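Local coordinates for putative peptidase (Chlamydophila abortus, PDB 3CE2), which probably acts as a zinc-dependent oligopeptidase of the M3B family that degrades small bioactive peptides, at residues A[148-151]-A[152-156]; A[133-136]-A[137-140]; A[221-224]-A[225-228]; A[454-457]-A[458-462]. All blocks are in the same frame, centred on the assembly; numbering follows the deposited sequence.

How the interactions relate
Along the chain the order is interaction 2, interaction 1, interaction 3, interaction 4. Each joins two consecutive turns of one helix, so none closes a long loop, and none nests in or crosses another. Interactions 2 and 1 lie on the successive helices 133-141 and 149-156. They touch through Phe156, which packs on helix 133-141, and through Arg149, which reaches Leu140 O. Interactions 3 and 4 lie across the chain's centre from them, in the peptidase family M3 range. Their centres are about 22 Å apart and they do not touch. Interaction 3 starts helix 222-237; interaction 4 lies near the start of helix 451-487.

Interaction 1: A[148-151]-A[152-156]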
loop_
_atom_site.group_PDB
_atom_site.type_symbol
_atom_site.label_atom_id
_atom_site.label_comp_id
_atom_site.label_asym_id
_atom_site.label_seq_id
_atom_site.Cartn_x
_atom_site.Cartn_y
_atom_site.Cartn_z
ATOM N N TYR A 148 -4.646 -20.979 -16.842
ATOM C CA TYR A 148 -5.325 -19.702 -16.675
ATOM C C TYR A 148 -6.523 -19.898 -15.785
ATOM O O TYR A 148 -7.515 -19.187 -15.902
ATOM C CB TYR A 148 -5.785 -19.141 -18.028
ATOM C CG TYR A 148 -4.696 -19.143 -19.079
ATOM C CD1 TYR A 148 -3.789 -18.080 -19.184
ATOM C CD2 TYR A 148 -4.541 -20.227 -19.943
ATOM C CE1 TYR A 148 -2.771 -18.090 -20.129
ATOM C CE2 TYR A 148 -3.517 -20.254 -20.883
ATOM C CZ TYR A 148 -2.643 -19.183 -20.973
ATOM O OH TYR A 148 -1.656 -19.218 -21.926
ATOM N N ARG A 149 -6.434 -20.863 -14.884
ATOM C CA ARG A 149 -7.581 -21.188 -14.040
ATOM C C ARG A 149 -7.883 -20.104 -12.990
ATOM O O ARG A 149 -9.017 -19.674 -12.826
ATOM C CB ARG A 149 -7.381 -22.547 -13.369
ATOM C CG ARG A 149 -8.633 -23.380 -13.335
ATOM C CD ARG A 149 -8.633 -24.331 -12.143
ATOM N NE ARG A 149 -9.962 -24.939 -11.973
ATOM C CZ ARG A 149 -10.808 -24.674 -10.974
ATOM N NH1 ARG A 149 -11.983 -25.273 -10.941
ATOM N NH2 ARG A 149 -10.489 -23.815 -10.006
ATOM N N PHE A 150 -6.863 -19.678 -12.264
ATOM C CA PHE A 150 -7.058 -18.686 -11.235
ATOM C C PHE A 150 -7.510 -17.358 -11.850
ATOM O O PHE A 150 -8.494 -16.731 -11.400
ATOM C CB PHE A 150 -5.783 -18.486 -10.463
ATOM C CG PHE A 150 -5.888 -17.433 -9.434
ATOM C CD1 PHE A 150 -6.940 -17.461 -8.517
ATOM C CD2 PHE A 150 -4.938 -16.416 -9.363
ATOM C CE1 PHE A 150 -7.052 -16.493 -7.529
ATOM C CE2 PHE A 150 -5.034 -15.440 -8.391
ATOM C CZ PHE A 150 -6.104 -15.474 -7.465
ATOM N N TYR A 151 -6.796 -16.962 -12.896
ATOM C CA TYR A 151 -7.171 -15.816 -13.665
ATOM C C TYR A 151 -8.657 -15.860 -13.997
ATOM O O TYR A 151 -9.387 -14.927 -13.706
ATOM C CB TYR A 151 -6.340 -15.720 -14.940
ATOM C CG TYR A 151 -6.701 -14.499 -15.748
ATOM C CD1 TYR A 151 -6.157 -13.255 -15.445
ATOM C CD2 TYR A 151 -7.613 -14.579 -16.787
ATOM C CE1 TYR A 151 -6.494 -12.138 -16.161
ATOM C CE2 TYR A 151 -7.959 -13.458 -17.506
ATOM C CZ TYR A 151 -7.394 -12.249 -17.174
ATOM O OH TYR A 151 -7.725 -11.149 -17.886
ATOM N N LEU A 152 -9.127 -16.937 -14.598
ATOM C CA LEU A 152 -10.558 -17.013 -14.928
ATOM C C LEU A 152 -11.429 -17.176 -13.707
ATOM O O LEU A 152 -12.562 -16.745 -13.698
ATOM C CB LEU A 152 -10.825 -18.184 -15.849
ATOM C CG LEU A 152 -10.232 -17.937 -17.211
ATOM C CD1 LEU A 152 -9.960 -19.264 -17.867
ATOM C CD2 LEU A 152 -11.240 -17.113 -18.006
ATOM N N GLU A 153 -10.904 -17.838 -12.684
ATOM C CA GLU A 153 -11.677 -18.052 -11.495
ATOM C C GLU A 153 -12.049 -16.695 -10.925
ATOM O O GLU A 153 -13.212 -16.456 -10.601
ATOM C CB GLU A 153 -10.877 -18.853 -10.499
ATOM C CG GLU A 153 -11.639 -19.178 -9.250
ATOM C CD GLU A 153 -10.827 -20.030 -8.286
ATOM O OE1 GLU A 153 -9.599 -20.160 -8.497
ATOM O OE2 GLU A 153 -11.423 -20.573 -7.326
ATOM N N LYS A 154 -11.056 -15.806 -10.834
ATOM C CA LYS A 154 -11.255 -14.424 -10.379
ATOM C C LYS A 154 -12.334 -13.711 -11.180
ATOM O O LYS A 154 -13.058 -12.898 -10.647
ATOM C CB LYS A 154 -9.967 -13.618 -10.497
ATOM C CG LYS A 154 -9.133 -13.552 -9.230
ATOM C CD LYS A 154 -7.822 -12.735 -9.457
ATOM C CE LYS A 154 -6.988 -13.276 -10.666
ATOM N NZ LYS A 154 -5.724 -12.529 -10.977
ATOM N N ILE A 155 -12.436 -13.994 -12.466
ATOM C CA ILE A 155 -13.445 -13.327 -13.259
ATOM C C ILE A 155 -14.831 -13.944 -13.163
ATOM O O ILE A 155 -15.816 -13.229 -13.076
ATOM C CB ILE A 155 -13.049 -13.253 -14.695
ATOM C CG1 ILE A 155 -11.833 -12.311 -14.831
ATOM C CG2 ILE A 155 -14.262 -12.805 -15.512
ATOM C CD1 ILE A 155 -11.175 -12.324 -16.225
ATOM N N PHE A 156 -14.913 -15.268 -13.184
ATOM C CA PHE A 156 -16.202 -15.975 -13.096
ATOM C C PHE A 156 -16.851 -15.858 -11.712
ATOM O O PHE A 156 -18.052 -16.018 -11.574
ATOM C CB PHE A 156 -16.051 -17.467 -13.444
ATOM C CG PHE A 156 -15.621 -17.757 -14.876
ATOM C CD1 PHE A 156 -16.205 -17.108 -15.951
ATOM C CD2 PHE A 156 -14.664 -18.722 -15.136
ATOM C CE1 PHE A 156 -15.824 -17.397 -17.269
ATOM C CE2 PHE A 156 -14.276 -19.004 -16.438
ATOM C CZ PHE A 156 -14.871 -18.331 -17.511
#
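Lys154 lies over one face of the Phe150 ring, one helical turn further on. Its CE is 4.0 Å from the centroid of the Phe150 ring, a CH-pi contact offset toward the rim. The lysine chain bends at its third torsion (chi3 -54°), which brings CE over the ring, with CD near its rim. The closest pair is Phe150 CE2 and Lys154 CE, at 3.7 Å. Glu153 meets the same ring differently. Its OE1 lies at the ring edge, in plane, 3.8 Å from Phe150 CD1. The carboxylate stands perpendicular to the ring. Phe150 therefore has an aliphatic chain on a face and an acid at its rim.

Tyr151 meets Ile155 in the same i to i+4 spacing. The methyl CD1 of Ile155 touches the tyrosine ring, 3.6 Å from Tyr151 CE2, and the two side chains cross at a slant. Arg149 and Glu153 carry opposite charges, but Arg149 NH2 and Glu153 OE1 are 4.1 Å apart, beyond a salt bridge. Their planes are steeply inclined. Attraction between them is probably modest.

The backbone has the regular helical bonds. Lys154 N donates almost straight to Phe150 O, at 2.8 Å. Leu152 N donates to Tyr148 O, the carbonyl of the N-cap residue. The Ile155 N to Tyr151 O bond is weak.

The segments comprise helix 149-156 and its N-cap residue Tyr148. Tyr148 and Tyr151 face helix 66-96, where Tyr151 meets Phe77 edge-to-face. Phe150 meets Phe574 edge-to-face, Ile155 packs on helix 124-129, and Arg149 NE bonds to Leu140 O of helix 133-141.

Interaction 2: A[133-136]-A[137-140]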
loop_
_atom_site.group_PDB
_atom_site.type_symbol
_atom_site.label_atom_id
_atom_site.label_comp_id
_atom_site.label_asym_id
_atom_site.label_seq_id
_atom_site.Cartn_x
_atom_site.Cartn_y
_atom_site.Cartn_z
ATOM N N GLU A 133 -23.734 -21.003 -15.700
ATOM C CA GLU A 133 -22.938 -21.732 -14.700
ATOM C C GLU A 133 -22.255 -22.916 -15.363
ATOM O O GLU A 133 -21.103 -23.232 -15.073
ATOM C CB GLU A 133 -23.807 -22.247 -13.556
ATOM C CG GLU A 133 -24.439 -21.159 -12.731
ATOM C CD GLU A 133 -25.780 -21.583 -12.162
ATOM O OE1 GLU A 133 -25.834 -22.644 -11.491
ATOM O OE2 GLU A 133 -26.778 -20.856 -12.393
ATOM N N SER A 134 -22.986 -23.562 -16.257
ATOM C CA SER A 134 -22.511 -24.742 -16.932
ATOM C C SER A 134 -21.235 -24.452 -17.731
ATOM O O SER A 134 -20.235 -25.167 -17.598
ATOM C CB SER A 134 -23.613 -25.292 -17.837
ATOM O OG SER A 134 -23.040 -25.900 -18.984
ATOM N N LEU A 135 -21.283 -23.405 -18.555
ATOM C CA LEU A 135 -20.105 -22.925 -19.284
ATOM C C LEU A 135 -18.949 -22.504 -18.381
ATOM O O LEU A 135 -17.781 -22.808 -18.669
ATOM C CB LEU A 135 -20.487 -21.748 -20.170
ATOM C CG LEU A 135 -21.089 -22.239 -21.474
ATOM C CD1 LEU A 135 -21.403 -21.079 -22.411
ATOM C CD2 LEU A 135 -20.094 -23.198 -22.086
ATOM N N ILE A 136 -19.271 -21.781 -17.307
ATOM C CA ILE A 136 -18.273 -21.420 -16.323
ATOM C C ILE A 136 -17.533 -22.716 -15.962
ATOM O O ILE A 136 -16.304 -22.804 -16.098
ATOM C CB ILE A 136 -18.909 -20.763 -15.048
ATOM C CG1 ILE A 136 -19.596 -19.408 -15.344
ATOM C CG2 ILE A 136 -17.893 -20.631 -13.919
ATOM C CD1 ILE A 136 -18.868 -18.540 -16.300
ATOM N N ALA A 137 -18.281 -23.736 -15.529
ATOM C CA ALA A 137 -17.646 -24.974 -15.049
ATOM C C ALA A 137 -16.894 -25.686 -16.162
ATOM O O ALA A 137 -15.822 -26.244 -15.924
ATOM C CB ALA A 137 -18.642 -25.907 -14.345
ATOM N N GLN A 138 -17.415 -25.632 -17.382
ATOM C CA GLN A 138 -16.706 -26.242 -18.494
ATOM C C GLN A 138 -15.335 -25.614 -18.672
ATOM O O GLN A 138 -14.365 -26.317 -18.959
ATOM C CB GLN A 138 -17.495 -26.151 -19.784
ATOM C CG GLN A 138 -16.688 -26.545 -21.021
ATOM C CD GLN A 138 -17.351 -26.080 -22.349
ATOM O OE1 GLN A 138 -18.578 -26.190 -22.530
ATOM N NE2 GLN A 138 -16.531 -25.557 -23.276
ATOM N N HIS A 139 -15.252 -24.296 -18.489
ATOM C CA HIS A 139 -13.994 -23.580 -18.679
ATOM C C HIS A 139 -13.031 -23.797 -17.519
ATOM O O HIS A 139 -11.815 -23.899 -17.722
ATOM C CB HIS A 139 -14.239 -22.090 -18.849
ATOM C CG HIS A 139 -14.787 -21.722 -20.186
ATOM N ND1 HIS A 139 -14.276 -22.228 -21.360
ATOM C CD2 HIS A 139 -15.799 -20.893 -20.538
ATOM C CE1 HIS A 139 -14.956 -21.732 -22.380
ATOM N NE2 HIS A 139 -15.882 -20.915 -21.906
ATOM N N LEU A 140 -13.564 -23.846 -16.304
ATOM C CA LEU A 140 -12.729 -24.087 -15.135
ATOM C C LEU A 140 -12.209 -25.528 -15.131
ATOM O O LEU A 140 -11.276 -25.846 -14.403
ATOM C CB LEU A 140 -13.487 -23.777 -13.842
ATOM C CG LEU A 140 -13.838 -22.295 -13.791
ATOM C CD1 LEU A 140 -14.501 -21.925 -12.472
ATOM C CD2 LEU A 140 -12.580 -21.465 -14.011
#
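Ile136 and Leu140 supply the apolar part of this helical contact. The two side chains run side by side and point the same way. Ile136 CG2 is 3.9 Å from Leu140 CD1. The branch CG2 is turned anti to the backbone N of Ile136, which puts it beside the carbonyl carbon and facing the next turn.

A mixed contact joins Leu135 and Gln138. Their side chains also run alongside each other, and the leucine methyl CD2 lies 3.4 Å from the amide oxygen OE1 of Gln138. This is a van der Waals approach. The amide nitrogen of Gln138 makes weak hydrogen bonds to Ser66 OG and Asp64 O.

Hydrogen bonds between the two segments are all of the backbone. Ala137 N, Gln138 N, His139 N and Leu140 N donate in turn to Glu133 O, Ser134 O, Leu135 O and Ile136 O, each at 2.9 Å. This is the i to i+4 pattern of an alpha helix. His139 N also makes a weak i to i+3 bond to Ile136 O.

The His139 side chain is buried, and both ring nitrogens have partners: ND1 with Ser66 OG and NE2 with Leu63 O. These two bonds fix the rotation of the ring. Helix 133-141 is thereby tied to the start of helix 66-96 and the loop before it. Ile136, His139 and Leu140 pack on Phe156 of helix 149-156.

Interaction 3: A[221-224]-A[225-228]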
loop_
_atom_site.group_PDB
_atom_site.type_symbol
_atom_site.label_atom_id
_atom_site.label_comp_id
_atom_site.label_asym_id
_atom_site.label_seq_id
_atom_site.Cartn_x
_atom_site.Cartn_y
_atom_site.Cartn_z
ATOM N N ASP A 221 9.079 20.659 20.849
ATOM C CA ASP A 221 8.446 21.658 21.692
ATOM C C ASP A 221 6.995 21.246 21.941
ATOM O O ASP A 221 6.143 21.309 21.054
ATOM C CB ASP A 221 8.547 23.014 20.985
ATOM C CG ASP A 221 7.946 24.164 21.785
ATOM O OD1 ASP A 221 6.923 23.969 22.489
ATOM O OD2 ASP A 221 8.496 25.282 21.674
ATOM N N ARG A 222 6.709 20.796 23.149
ATOM C CA ARG A 222 5.368 20.319 23.443
ATOM C C ARG A 222 4.270 21.333 23.127
ATOM O O ARG A 222 3.152 20.951 22.784
ATOM C CB ARG A 222 5.242 19.861 24.889
ATOM C CG ARG A 222 4.105 18.875 25.067
ATOM C CD ARG A 222 3.795 18.599 26.511
ATOM N NE ARG A 222 2.706 17.635 26.633
ATOM C CZ ARG A 222 2.114 17.323 27.778
ATOM N NH1 ARG A 222 2.511 17.905 28.900
ATOM N NH2 ARG A 222 1.127 16.444 27.800
ATOM N N GLU A 223 4.577 22.618 23.244
ATOM C CA GLU A 223 3.553 23.654 23.093
ATOM C C GLU A 223 3.113 23.772 21.629
ATOM O O GLU A 223 1.933 24.029 21.334
ATOM C CB GLU A 223 4.079 25.002 23.593
ATOM C CG GLU A 223 3.035 26.114 23.642
ATOM C CD GLU A 223 1.996 25.926 24.759
ATOM O OE1 GLU A 223 2.185 25.063 25.658
ATOM O OE2 GLU A 223 0.979 26.656 24.733
ATOM N N LEU A 224 4.085 23.597 20.734
ATOM C CA LEU A 224 3.861 23.522 19.314
ATOM C C LEU A 224 3.009 22.298 19.002
ATOM O O LEU A 224 2.023 22.404 18.267
ATOM C CB LEU A 224 5.204 23.436 18.587
ATOM C CG LEU A 224 5.264 23.789 17.096
ATOM C CD1 LEU A 224 4.696 25.165 16.883
ATOM C CD2 LEU A 224 6.699 23.707 16.553
ATOM N N ARG A 225 3.370 21.141 19.569
ATOM C CA ARG A 225 2.604 19.925 19.314
ATOM C C ARG A 225 1.172 20.154 19.754
ATOM O O ARG A 225 0.223 19.822 19.049
ATOM C CB ARG A 225 3.186 18.733 20.066
ATOM C CG ARG A 225 4.585 18.334 19.639
ATOM C CD ARG A 225 4.878 16.863 19.944
ATOM N NE ARG A 225 4.702 16.544 21.366
ATOM C CZ ARG A 225 5.642 16.675 22.302
ATOM N NH1 ARG A 225 6.852 17.124 21.976
ATOM N NH2 ARG A 225 5.362 16.365 23.569
ATOM N N LYS A 226 1.020 20.774 20.913
ATOM C CA LYS A 226 -0.286 20.941 21.516
ATOM C C LYS A 226 -1.164 21.922 20.751
ATOM O O LYS A 226 -2.337 21.599 20.455
ATOM C CB LYS A 226 -0.142 21.382 22.963
ATOM C CG LYS A 226 -1.427 21.598 23.687
ATOM C CD LYS A 226 -1.186 22.381 24.966
ATOM C CE LYS A 226 -2.466 23.147 25.315
ATOM N NZ LYS A 226 -2.591 23.651 26.721
ATOM N N THR A 227 -0.635 23.110 20.426
ATOM C CA THR A 227 -1.496 24.138 19.776
ATOM C C THR A 227 -1.785 23.795 18.322
ATOM O O THR A 227 -2.797 24.208 17.764
ATOM C CB THR A 227 -0.911 25.538 19.833
ATOM O OG1 THR A 227 0.448 25.483 19.382
ATOM C CG2 THR A 227 -0.974 26.092 21.250
ATOM N N SER A 228 -0.897 23.001 17.741
ATOM C CA SER A 228 -1.052 22.479 16.400
ATOM C C SER A 228 -2.171 21.442 16.327
ATOM O O SER A 228 -3.121 21.571 15.549
ATOM C CB SER A 228 0.265 21.859 15.975
ATOM O OG SER A 228 0.144 21.356 14.677
#
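Arg225 folds its guanidinium back against Arg222, one turn earlier. One face of the group is covered by the start of the Arg222 side chain and its CA, which stands 3.7 Å above the plane. Arg222 CG is close to the NH2 of Arg225, at 3.2 Å. The two guanidinium planes are 30° apart, and Arg222 NE is 4.2 Å from Arg225 NH2. The like charges share an acid: Arg225 NH2 forms a salt bridge to Asp315 OD1, and Arg222 NH2 one to Asp315 OD2. Arg225 NE and NH1 bond further to the carbonyls of Tyr314 and Ser219. A bend at the third torsion (chi3 -57°) carries the Arg225 group back toward the helix start.

Asp221 is the N-cap of helix 222-237. Its OD1 accepts from Glu223 N at 2.8 Å and weakly from Leu224 N. Its other oxygen, OD2, takes the N-H of Ser201. Arg225 N then donates to Asp221 O at 3.2 Å, which opens the i to i+4 series.

The series runs on, with Thr227 N bonded to Glu223 O at 2.9 Å. Thr227 OG1 accepts from Thr199 N of strand 197-199. Leu224 and Ser228 pack on Ala198 of that strand and on Tyr216 of helix 210-217. The Arg222 side chain is about 4 Å from those of Asp310 and His312, which bind a zinc ion in this crystal, and the Leu224 side chain is about 4 Å from a bound zinc ion.

Interaction 4: A[454-457]-A[458-462]; sequences KITI and LTRCL
Ile457 touches Arg460 near the start of the long alpha helix 451-487, in the mostly helical M3 peptidase chain. Ile457, Leu458 and Arg460 bury much of their surface here. Ile457 and Arg460 are three residues apart: Ile457 CG1 lies 4.1 Å from Arg460 NH1. The arginine CG is anti to the backbone N (chi1 -169°), beside the carbonyl carbon. A bend at chi3 then turns the guanidinium back toward the previous turn. There Thr456 CG2 meets the group at its edge, near its plane, 3.7 Å from NH2. The guanidinium thus lies against two aliphatic branches of the previous turn. The Thr456 hydroxyl bonds to Ser321 OG and, weakly, to Glu452 O.

Leu458 lies over the backbone of Lys454. Its CG is 3.3 Å from Lys454 O, and Leu458 N donates to that same oxygen at 2.8 Å. Leu458 also packs on Lys602 and Leu606 of helix 590-607. Ile457 and Arg460 both pack on Met441 of helix 431-447. The segments thus contact both helices. Helix 292-306 meets Thr459 through Tyr298 and Lys302.

Arg460 is about 11 Å from His402, side chain to side chain. His402 binds a zinc ion together with His406 and Glu430.

Backbone bonds continue the i to i+4 pattern, with Arg460 N to Thr456 O and Cys461 N to Ile457 O. Ile455 O accepts twice from Thr459: from its N at 2.8 Å, and from its OG1 at 3.0 Å, with the hydroxyl 42° above the carbonyl plane.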
loop_
_atom_site.group_PDB
_atom_site.type_symbol
_atom_site.label_atom_id
_atom_site.label_comp_id
_atom_site.label_asym_id
_atom_site.label_seq_id
_atom_site.Cartn_x
_atom_site.Cartn_y
_atom_site.Cartn_z
ATOM N N LYS A 454 20.111 3.210 20.054
ATOM C CA LYS A 454 19.147 2.175 20.369
ATOM C C LYS A 454 17.753 2.727 20.655
ATOM O O LYS A 454 16.749 2.169 20.216
ATOM C CB LYS A 454 19.628 1.351 21.554
ATOM C CG LYS A 454 20.860 0.512 21.263
ATOM C CD LYS A 454 21.030 -0.564 22.331
ATOM C CE LYS A 454 22.275 -1.404 22.091
ATOM N NZ LYS A 454 22.041 -2.820 22.500
ATOM N N ILE A 455 17.679 3.815 21.402
ATOM C CA ILE A 455 16.384 4.382 21.713
ATOM C C ILE A 455 15.806 4.980 20.447
ATOM O O ILE A 455 14.643 4.747 20.121
ATOM C CB ILE A 455 16.467 5.415 22.839
ATOM C CG1 ILE A 455 16.877 4.705 24.131
ATOM C CG2 ILE A 455 15.123 6.108 23.040
ATOM C CD1 ILE A 455 17.177 5.640 25.295
ATOM N N THR A 456 16.632 5.715 19.709
ATOM C CA THR A 456 16.206 6.276 18.445
ATOM C C THR A 456 15.609 5.189 17.558
ATOM O O THR A 456 14.478 5.310 17.112
ATOM C CB THR A 456 17.350 7.036 17.759
ATOM O OG1 THR A 456 17.511 8.295 18.415
ATOM C CG2 THR A 456 17.041 7.329 16.302
ATOM N N ILE A 457 16.351 4.112 17.338
ATOM C CA ILE A 457 15.888 3.016 16.492
ATOM C C ILE A 457 14.633 2.346 17.035
ATOM O O ILE A 457 13.673 2.108 16.303
ATOM C CB ILE A 457 16.950 1.950 16.355
ATOM C CG1 ILE A 457 18.149 2.520 15.623
ATOM C CG2 ILE A 457 16.400 0.742 15.622
ATOM C CD1 ILE A 457 19.391 1.702 15.834
ATOM N N LEU A 458 14.629 2.032 18.320
ATOM C CA LEU A 458 13.475 1.358 18.890
ATOM C C LEU A 458 12.253 2.236 18.770
ATOM O O LEU A 458 11.135 1.755 18.593
ATOM C CB LEU A 458 13.732 1.027 20.353
ATOM C CG LEU A 458 14.541 -0.243 20.557
ATOM C CD1 LEU A 458 15.369 -0.142 21.811
ATOM C CD2 LEU A 458 13.608 -1.457 20.594
ATOM N N THR A 459 12.468 3.535 18.871
ATOM C CA THR A 459 11.353 4.454 18.903
ATOM C C THR A 459 10.725 4.559 17.510
ATOM O O THR A 459 9.498 4.566 17.374
ATOM C CB THR A 459 11.783 5.821 19.464
ATOM O OG1 THR A 459 11.945 5.698 20.882
ATOM C CG2 THR A 459 10.723 6.849 19.201
ATOM N N ARG A 460 11.574 4.592 16.480
ATOM C CA ARG A 460 11.101 4.730 15.118
ATOM C C ARG A 460 10.294 3.496 14.732
ATOM O O ARG A 460 9.230 3.568 14.098
ATOM C CB ARG A 460 12.275 4.914 14.167
ATOM C CG ARG A 460 11.838 5.336 12.774
ATOM C CD ARG A 460 12.994 5.860 11.959
ATOM N NE ARG A 460 14.050 4.858 11.840
ATOM C CZ ARG A 460 15.210 4.896 12.491
ATOM N NH1 ARG A 460 16.094 3.924 12.311
ATOM N NH2 ARG A 460 15.492 5.902 13.315
ATOM N N CYS A 461 10.821 2.364 15.158
ATOM C CA CYS A 461 10.233 1.083 14.914
ATOM C C CYS A 461 8.883 0.877 15.614
ATOM O O CYS A 461 7.948 0.343 15.024
ATOM C CB CYS A 461 11.225 0.022 15.365
ATOM S SG CYS A 461 10.515 -1.586 15.459
ATOM N N LEU A 462 8.751 1.294 16.865
ATOM C CA LEU A 462 7.461 1.104 17.512
ATOM C C LEU A 462 6.429 2.120 17.031
ATOM O O LEU A 462 5.259 1.775 16.825
ATOM C CB LEU A 462 7.603 1.060 19.030
ATOM C CG LEU A 462 8.398 -0.185 19.475
ATOM C CD1 LEU A 462 9.126 0.005 20.790
ATOM C CD2 LEU A 462 7.514 -1.450 19.526
#